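Local coordinates for sulfoquinovosidase (Escherichia coli, PDB 5OHT), which hydrolyses sulfoquinovosyl diacylglycerides and simple sulfoquinovosides such as sulfoquinovosyl glycerol, releasing sulfoquinovose for sulfoglycolysis, at residues A[287-292]-A[311-316]; A[304-309]-A[333-338]. All coordinates share one frame; numbering follows the deposited sequence.

Read from the N terminus, the chain leaves strand 282-286 into residues 287-292, passes through strands 293-296 and 299-302 to residues 304-309, and reaches 311-316 at the start of helix 316-325. There contact 1 closes its loop, back onto 287-292. Beyond the helix, residues 333-338 run from the end of strand 329-334 into strand 337-339, where contact 2 closes back onto 304-309. The segments alternate along the chain, so the two loops cross. The centres of contacts 1 and 2 are about 12 Å apart, and they meet: Tyr313 O is 2.8 Å from Trp308 NE1, a probable hydrogen bond. Together they tie the ends of two neighbouring barrel strands to their connection, and both reach the bound piperidine methanesulfonate.

Contact 1 of 2, residues A[287-292]-A[311-316]; sequences AQDWSG and ENYPQL. With 9VH ([(3~{S},4~{R},5~{R})-4,5-bis(oxidanyl)piperidin-3-yl]methanesulfonic acid), chain D.
Asp289 holds its CG between the backbone N and the carbonyl carbon (chi1 71°), while Tyr313 has CG anti to its carbonyl carbon, and these two settings bring the phenol to the carboxylate. Tyr313 OH donates to Asp289 OD1 over 2.6 Å, approaching on the syn side but 28° out of the carboxylate plane. OD1 lies at the edge of the ring, and the carboxylate stands almost upright to it, with planes 85° apart. The other oxygen, Asp289 OD2, takes a weak bond of 3.2 Å from Asn312 ND2; the same nitrogen makes a second weak bond, 3.1 Å, to Asp289 O. One amide nitrogen thus reaches, weakly, both side chain and backbone of Asp289, whose OD2 is also bonded to Gly263 N. Ala287 CB rests 3.5 Å from Tyr313 OH, and Trp290 CA packs 3.8 Å from Tyr313 CD1. Replacing Tyr313 by a phenylalanine would probably leave Asp289 OD1 without this hydroxyl donor and let the carboxylate turn more easily. Gln288, its CB turned away from 311-316, binds the sulfoquinovosyl substrate; here its OE1 accepts from O5 of the bound sulfonate ligand at 2.6 Å. The contact thereby joins the loop after TIM-barrel strand 282-286, which carries Gln288, to the lead-in of helix 316-325, with helix 265-277 touching the Tyr313 ring and strand 329-334 packing against Ala287.

Contact 2 of 2, residues A[304-309]-A[333-338]; sequences WNWKWN and YINPYV. With 9VH ([(3~{S},4~{R},5~{R})-4,5-bis(oxidanyl)piperidin-3-yl]methanesulfonic acid), chain D.
Trp304 meets both the ligand and Asn335. Its NE1 donates to sulfonate O2 of the bound group at 3.0 Å, and the N-H...O angle of 175° with O2 near the ring plane makes this a nearly straight bond at the indole edge. Asn335 ND2 sits over the centre of one face of the same indole, 3.2 Å above its plane, with the amide turned 81° to the ring.

Two bonds fix that amide. ND2 donates almost straight to Tyr333 OH, which lies in the amide plane, and OD1 accepts from Tyr337 N at 2.9 Å, forming an Asx turn. Tyr333 OH is in turn hydrogen-bonded to the nucleophile Asp405, so hydrogen bonds link Asn335 through Tyr333 OH to the catalytic carboxylate, while ND2 also packs over the Trp304 face.

Behind this layer, Trp306 packs along 333-338. Its NE1 donates to Tyr337 O at 3.0 Å, with the acceptor near the ring plane. Ile334 has CG1 anti to its backbone N, which lays CG1 over the five-membered ring of Trp306, 3.7 Å from the centroid and 10° off the normal: a CH-pi contact. At the far end of the indole, CH2 touches Tyr333 CE1 at 3.6 Å, the two rings meeting obliquely. Trp304 CZ3 likewise packs 3.9 Å from Tyr337 CD2, at the edge of the tyrosine ring.

Further out, Phe367, Phe370 and Phe406 set rings edge-to-face with Trp304, and helix 380-395 covers Ile334. Trp304, from the loop after strand 299-302, thus binds the sulfonate, and Tyr333, at the C-terminal end of strand 329-334, packs beside the ligand's C1, in the active site of a family 31 glycoside hydrolase TIM barrel; Arg301 also bonds the ligand.

Contact 1 of 2, residues A[287-292]-A[311-316]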
loop_
_atom_site.group_PDB
_atom_site.type_symbol
_atom_site.label_atom_id
_atom_site.label_comp_id
_atom_site.label_asym_id
_atom_site.label_seq_id
_atom_site.Cartn_x
_atom_site.Cartn_y
_atom_site.Cartn_z
ATOM N N ALA A 287 -0.046 -0.647 -21.595
ATOM C CA ALA A 287 -0.347 -1.906 -22.323
ATOM C C ALA A 287 0.388 -3.053 -21.657
ATOM O O ALA A 287 1.543 -3.333 -21.981
ATOM C CB ALA A 287 0.064 -1.820 -23.792
ATOM N N GLN A 288 -0.323 -3.744 -20.759
ATOM C CA GLN A 288 0.335 -4.797 -19.935
ATOM C C GLN A 288 0.768 -6.015 -20.799
ATOM O O GLN A 288 1.676 -6.769 -20.421
ATOM C CB GLN A 288 -0.566 -5.245 -18.795
ATOM C CG GLN A 288 -1.900 -5.876 -19.125
ATOM C CD GLN A 288 -2.580 -6.519 -17.903
ATOM O OE1 GLN A 288 -2.231 -6.217 -16.767
ATOM N NE2 GLN A 288 -3.595 -7.376 -18.148
ATOM N N ASP A 289 0.113 -6.192 -21.951
ATOM C CA ASP A 289 0.413 -7.262 -22.911
ATOM C C ASP A 289 1.528 -6.923 -23.911
ATOM O O ASP A 289 1.661 -7.610 -24.934
ATOM C CB ASP A 289 -0.889 -7.731 -23.631
ATOM C CG ASP A 289 -1.450 -6.707 -24.635
ATOM O OD1 ASP A 289 -1.218 -5.493 -24.483
ATOM O OD2 ASP A 289 -2.251 -7.123 -25.558
ATOM N N TRP A 290 2.380 -5.934 -23.610
ATOM C CA TRP A 290 3.559 -5.640 -24.399
ATOM C C TRP A 290 4.468 -6.878 -24.643
ATOM O O TRP A 290 5.251 -6.903 -25.619
ATOM C CB TRP A 290 4.376 -4.516 -23.770
ATOM C CG TRP A 290 5.179 -4.992 -22.563
ATOM C CD1 TRP A 290 4.674 -5.428 -21.395
ATOM C CD2 TRP A 290 6.609 -5.088 -22.448
ATOM N NE1 TRP A 290 5.702 -5.839 -20.565
ATOM C CE2 TRP A 290 6.894 -5.617 -21.166
ATOM C CE3 TRP A 290 7.682 -4.800 -23.313
ATOM C CZ2 TRP A 290 8.207 -5.884 -20.721
ATOM C CZ3 TRP A 290 8.999 -5.056 -22.878
ATOM C CH2 TRP A 290 9.242 -5.617 -21.569
ATOM N N SER A 291 4.391 -7.868 -23.737
ATOM C CA SER A 291 5.218 -9.085 -23.787
ATOM C C SER A 291 4.464 -10.279 -24.274
ATOM O O SER A 291 4.992 -11.399 -24.241
ATOM C CB SER A 291 5.815 -9.381 -22.390
ATOM O OG SER A 291 4.802 -9.444 -21.421
ATOM N N GLY A 292 3.225 -10.087 -24.715
ATOM C CA GLY A 292 2.340 -11.214 -25.053
ATOM C C GLY A 292 1.282 -11.488 -24.015
ATOM O O GLY A 292 1.296 -10.883 -22.928
ATOM N N GLU A 311 5.415 -9.640 -32.524
ATOM C CA GLU A 311 4.212 -10.178 -33.153
ATOM C C GLU A 311 2.922 -9.456 -32.663
ATOM O O GLU A 311 2.040 -9.161 -33.469
ATOM C CB GLU A 311 4.020 -11.698 -32.914
ATOM C CG GLU A 311 5.100 -12.664 -33.360
ATOM C CD GLU A 311 4.549 -14.064 -33.611
ATOM O OE1 GLU A 311 3.851 -14.260 -34.634
ATOM O OE2 GLU A 311 4.806 -14.992 -32.820
ATOM N N ASN A 312 2.813 -9.172 -31.354
ATOM C CA ASN A 312 1.626 -8.505 -30.779
ATOM C C ASN A 312 1.779 -7.003 -30.964
ATOM O O ASN A 312 0.787 -6.315 -31.301
ATOM C CB ASN A 312 1.475 -8.916 -29.243
ATOM C CG ASN A 312 0.083 -8.637 -28.647
ATOM O OD1 ASN A 312 -0.895 -8.485 -29.359
ATOM N ND2 ASN A 312 -0.013 -8.641 -27.297
ATOM N N TYR A 313 2.978 -6.475 -30.713
ATOM C CA TYR A 313 3.330 -5.041 -30.821
ATOM C C TYR A 313 4.389 -4.707 -31.933
ATOM O O TYR A 313 5.548 -4.206 -31.659
ATOM C CB TYR A 313 3.753 -4.455 -29.418
ATOM C CG TYR A 313 2.513 -4.288 -28.590
ATOM C CD1 TYR A 313 2.001 -5.353 -27.823
ATOM C CD2 TYR A 313 1.835 -3.077 -28.568
ATOM C CE1 TYR A 313 0.793 -5.206 -27.083
ATOM C CE2 TYR A 313 0.627 -2.917 -27.859
ATOM C CZ TYR A 313 0.110 -3.968 -27.116
ATOM O OH TYR A 313 -1.125 -3.813 -26.469
ATOM N N PRO A 314 4.007 -4.929 -33.214
ATOM C CA PRO A 314 4.948 -4.498 -34.316
ATOM C C PRO A 314 5.316 -3.006 -34.282
ATOM O O PRO A 314 4.451 -2.170 -34.000
ATOM C CB PRO A 314 4.164 -4.852 -35.630
ATOM C CG PRO A 314 2.724 -5.025 -35.221
ATOM C CD PRO A 314 2.758 -5.520 -33.732
ATOM N N GLN A 315 6.591 -2.688 -34.511
ATOM C CA GLN A 315 7.128 -1.312 -34.630
ATOM C C GLN A 315 6.938 -0.471 -33.330
ATOM O O GLN A 315 6.979 0.758 -33.372
ATOM C CB GLN A 315 6.521 -0.610 -35.884
ATOM C CG GLN A 315 7.019 -1.197 -37.224
ATOM C CD GLN A 315 8.446 -0.808 -37.420
ATOM O OE1 GLN A 315 8.767 0.355 -37.222
ATOM N NE2 GLN A 315 9.351 -1.775 -37.757
ATOM N N LEU A 316 6.773 -1.146 -32.183
ATOM C CA LEU A 316 6.563 -0.427 -30.927
ATOM C C LEU A 316 7.637 0.618 -30.620
ATOM O O LEU A 316 7.317 1.743 -30.245
ATOM C CB LEU A 316 6.372 -1.445 -29.769
ATOM C CG LEU A 316 6.089 -0.851 -28.390
ATOM C CD1 LEU A 316 4.819 -0.032 -28.360
ATOM C CD2 LEU A 316 6.071 -1.979 -27.370
HETATM O O1 9VH D . -3.063 -11.417 -15.050
HETATM S S1 9VH D . -1.724 -11.002 -14.787
HETATM O O2 9VH D . -0.690 -11.239 -15.725
HETATM O O3 9VH D . -1.238 -11.640 -13.521
HETATM C C1 9VH D . -1.684 -9.246 -14.485
HETATM C C2 9VH D . -2.722 -8.682 -13.496
HETATM C C3 9VH D . -2.524 -9.191 -12.076
HETATM N N1 9VH D . -2.030 -8.253 -11.049
HETATM C C4 9VH D . -2.833 -7.024 -10.959
HETATM C C5 9VH D . -3.567 -6.643 -12.251
HETATM O O4 9VH D . -3.717 -5.241 -12.342
HETATM C C6 9VH D . -2.850 -7.149 -13.501
HETATM O O5 9VH D . -3.618 -6.748 -14.638
#

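Contact 2 of 2, residues A[304-309]-A[333-338]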
loop_
_atom_site.group_PDB
_atom_site.type_symbol
_atom_site.label_atom_id
_atom_site.label_comp_id
_atom_site.label_asym_id
_atom_site.label_seq_id
_atom_site.Cartn_x
_atom_site.Cartn_y
_atom_site.Cartn_z
ATOM N N TRP A 304 4.337 -14.011 -18.852
ATOM C CA TRP A 304 5.395 -13.549 -17.929
ATOM C C TRP A 304 6.791 -13.887 -18.449
ATOM O O TRP A 304 7.508 -14.725 -17.856
ATOM C CB TRP A 304 5.195 -14.134 -16.508
ATOM C CG TRP A 304 3.887 -13.695 -15.785
ATOM C CD1 TRP A 304 2.864 -12.919 -16.285
ATOM C CD2 TRP A 304 3.510 -14.041 -14.443
ATOM N NE1 TRP A 304 1.894 -12.740 -15.317
ATOM C CE2 TRP A 304 2.255 -13.435 -14.184
ATOM C CE3 TRP A 304 4.121 -14.802 -13.426
ATOM C CZ2 TRP A 304 1.622 -13.554 -12.961
ATOM C CZ3 TRP A 304 3.462 -14.946 -12.194
ATOM C CH2 TRP A 304 2.220 -14.327 -11.981
ATOM N N ASN A 305 7.198 -13.206 -19.545
ATOM C CA ASN A 305 8.576 -13.226 -20.029
ATOM C C ASN A 305 8.906 -11.821 -20.495
ATOM O O ASN A 305 8.279 -11.327 -21.423
ATOM C CB ASN A 305 8.704 -14.255 -21.180
ATOM C CG ASN A 305 10.163 -14.568 -21.500
ATOM O OD1 ASN A 305 10.875 -15.107 -20.669
ATOM N ND2 ASN A 305 10.596 -14.216 -22.700
ATOM N N TRP A 306 9.835 -11.143 -19.824
ATOM C CA TRP A 306 9.940 -9.676 -19.874
ATOM C C TRP A 306 10.777 -9.132 -21.041
ATOM O O TRP A 306 11.849 -8.512 -20.870
ATOM C CB TRP A 306 10.368 -9.090 -18.493
ATOM C CG TRP A 306 9.647 -9.824 -17.372
ATOM C CD1 TRP A 306 10.225 -10.563 -16.387
ATOM C CD2 TRP A 306 8.239 -9.945 -17.185
ATOM N NE1 TRP A 306 9.268 -11.112 -15.573
ATOM C CE2 TRP A 306 8.035 -10.768 -16.044
ATOM C CE3 TRP A 306 7.129 -9.446 -17.858
ATOM C CZ2 TRP A 306 6.787 -11.061 -15.548
ATOM C CZ3 TRP A 306 5.880 -9.760 -17.374
ATOM C CH2 TRP A 306 5.717 -10.527 -16.200
ATOM N N LYS A 307 10.257 -9.425 -22.233
ATOM C CA LYS A 307 10.844 -9.017 -23.500
ATOM C C LYS A 307 9.693 -8.554 -24.411
ATOM O O LYS A 307 8.669 -9.219 -24.492
ATOM C CB LYS A 307 11.546 -10.213 -24.147
ATOM C CG LYS A 307 12.832 -10.587 -23.471
ATOM C CD LYS A 307 13.332 -11.974 -23.872
ATOM C CE LYS A 307 14.699 -12.289 -23.244
ATOM N NZ LYS A 307 14.837 -13.758 -23.108
ATOM N N TRP A 308 9.919 -7.450 -25.136
ATOM C CA TRP A 308 8.945 -6.944 -26.105
ATOM C C TRP A 308 8.601 -8.003 -27.167
ATOM O O TRP A 308 9.484 -8.633 -27.766
ATOM C CB TRP A 308 9.496 -5.626 -26.718
ATOM C CG TRP A 308 8.911 -5.208 -28.050
ATOM C CD1 TRP A 308 7.604 -5.273 -28.487
ATOM C CD2 TRP A 308 9.652 -4.564 -29.083
ATOM N NE1 TRP A 308 7.515 -4.775 -29.814
ATOM C CE2 TRP A 308 8.760 -4.331 -30.179
ATOM C CE3 TRP A 308 11.019 -4.233 -29.231
ATOM C CZ2 TRP A 308 9.201 -3.780 -31.403
ATOM C CZ3 TRP A 308 11.449 -3.646 -30.472
ATOM C CH2 TRP A 308 10.533 -3.432 -31.512
ATOM N N ASN A 309 7.336 -8.275 -27.340
ATOM C CA ASN A 309 6.847 -9.211 -28.336
ATOM C C ASN A 309 6.405 -8.430 -29.597
ATOM O O ASN A 309 5.348 -7.770 -29.625
ATOM C CB ASN A 309 5.723 -10.023 -27.731
ATOM C CG ASN A 309 5.204 -11.114 -28.644
ATOM O OD1 ASN A 309 4.938 -10.883 -29.797
ATOM N ND2 ASN A 309 4.929 -12.283 -28.081
ATOM N N TYR A 333 4.681 -3.476 -18.178
ATOM C CA TYR A 333 4.327 -4.381 -17.062
ATOM C C TYR A 333 5.517 -5.301 -16.774
ATOM O O TYR A 333 6.049 -5.935 -17.718
ATOM C CB TYR A 333 3.060 -5.214 -17.396
ATOM C CG TYR A 333 2.666 -6.230 -16.331
ATOM C CD1 TYR A 333 3.332 -7.462 -16.211
ATOM C CD2 TYR A 333 1.724 -5.911 -15.316
ATOM C CE1 TYR A 333 3.044 -8.344 -15.181
ATOM C CE2 TYR A 333 1.455 -6.799 -14.284
ATOM C CZ TYR A 333 2.143 -8.010 -14.206
ATOM O OH TYR A 333 1.867 -8.888 -13.205
ATOM N N ILE A 334 5.904 -5.438 -15.498
ATOM C CA ILE A 334 6.835 -6.474 -15.039
ATOM C C ILE A 334 6.469 -6.974 -13.592
ATOM O O ILE A 334 5.756 -6.247 -12.821
ATOM C CB ILE A 334 8.268 -5.992 -15.125
ATOM C CG1 ILE A 334 9.295 -7.131 -14.865
ATOM C CG2 ILE A 334 8.541 -4.818 -14.173
ATOM C CD1 ILE A 334 10.684 -6.750 -15.322
ATOM N N ASN A 335 6.856 -8.205 -13.265
ATOM C CA ASN A 335 6.829 -8.759 -11.907
ATOM C C ASN A 335 8.113 -9.540 -11.665
ATOM O O ASN A 335 8.898 -9.751 -12.626
ATOM C CB ASN A 335 5.487 -9.472 -11.583
ATOM C CG ASN A 335 5.372 -10.863 -12.188
ATOM O OD1 ASN A 335 6.301 -11.659 -12.106
ATOM N ND2 ASN A 335 4.201 -11.154 -12.793
ATOM N N PRO A 336 8.406 -9.923 -10.388
ATOM C CA PRO A 336 9.698 -10.585 -10.083
ATOM C C PRO A 336 9.727 -12.111 -10.244
ATOM O O PRO A 336 10.611 -12.811 -9.645
ATOM C CB PRO A 336 9.942 -10.146 -8.636
ATOM C CG PRO A 336 8.611 -10.105 -8.052
ATOM C CD PRO A 336 7.633 -9.713 -9.156
ATOM N N TYR A 337 8.746 -12.657 -10.974
ATOM C CA TYR A 337 8.682 -14.077 -11.315
ATOM C C TYR A 337 8.805 -14.271 -12.861
ATOM O O TYR A 337 8.678 -13.304 -13.645
ATOM C CB TYR A 337 7.367 -14.703 -10.788
ATOM C CG TYR A 337 6.917 -14.156 -9.411
ATOM C CD1 TYR A 337 7.810 -14.152 -8.319
ATOM C CD2 TYR A 337 5.624 -13.689 -9.203
ATOM C CE1 TYR A 337 7.446 -13.642 -7.067
ATOM C CE2 TYR A 337 5.233 -13.201 -7.937
ATOM C CZ TYR A 337 6.149 -13.172 -6.883
ATOM O OH TYR A 337 5.787 -12.700 -5.615
ATOM N N VAL A 338 9.054 -15.514 -13.280
ATOM C CA VAL A 338 9.387 -15.798 -14.703
ATOM C C VAL A 338 8.702 -17.111 -15.107
ATOM O O VAL A 338 8.974 -18.163 -14.505
ATOM C CB VAL A 338 10.889 -15.777 -14.976
ATOM C CG1 VAL A 338 11.417 -14.335 -15.019
ATOM C CG2 VAL A 338 11.684 -16.579 -13.947
HETATM O O1 9VH D . -3.063 -11.417 -15.050
HETATM S S1 9VH D . -1.724 -11.002 -14.787
HETATM O O2 9VH D . -0.690 -11.239 -15.725
HETATM O O3 9VH D . -1.238 -11.640 -13.521
HETATM C C1 9VH D . -1.684 -9.246 -14.485
HETATM C C2 9VH D . -2.722 -8.682 -13.496
HETATM C C3 9VH D . -2.524 -9.191 -12.076
HETATM N N1 9VH D . -2.030 -8.253 -11.049
HETATM C C4 9VH D . -2.833 -7.024 -10.959
HETATM C C5 9VH D . -3.567 -6.643 -12.251
HETATM O O4 9VH D . -3.717 -5.241 -12.342
HETATM C C6 9VH D . -2.850 -7.149 -13.501
HETATM O O5 9VH D . -3.618 -6.748 -14.638
#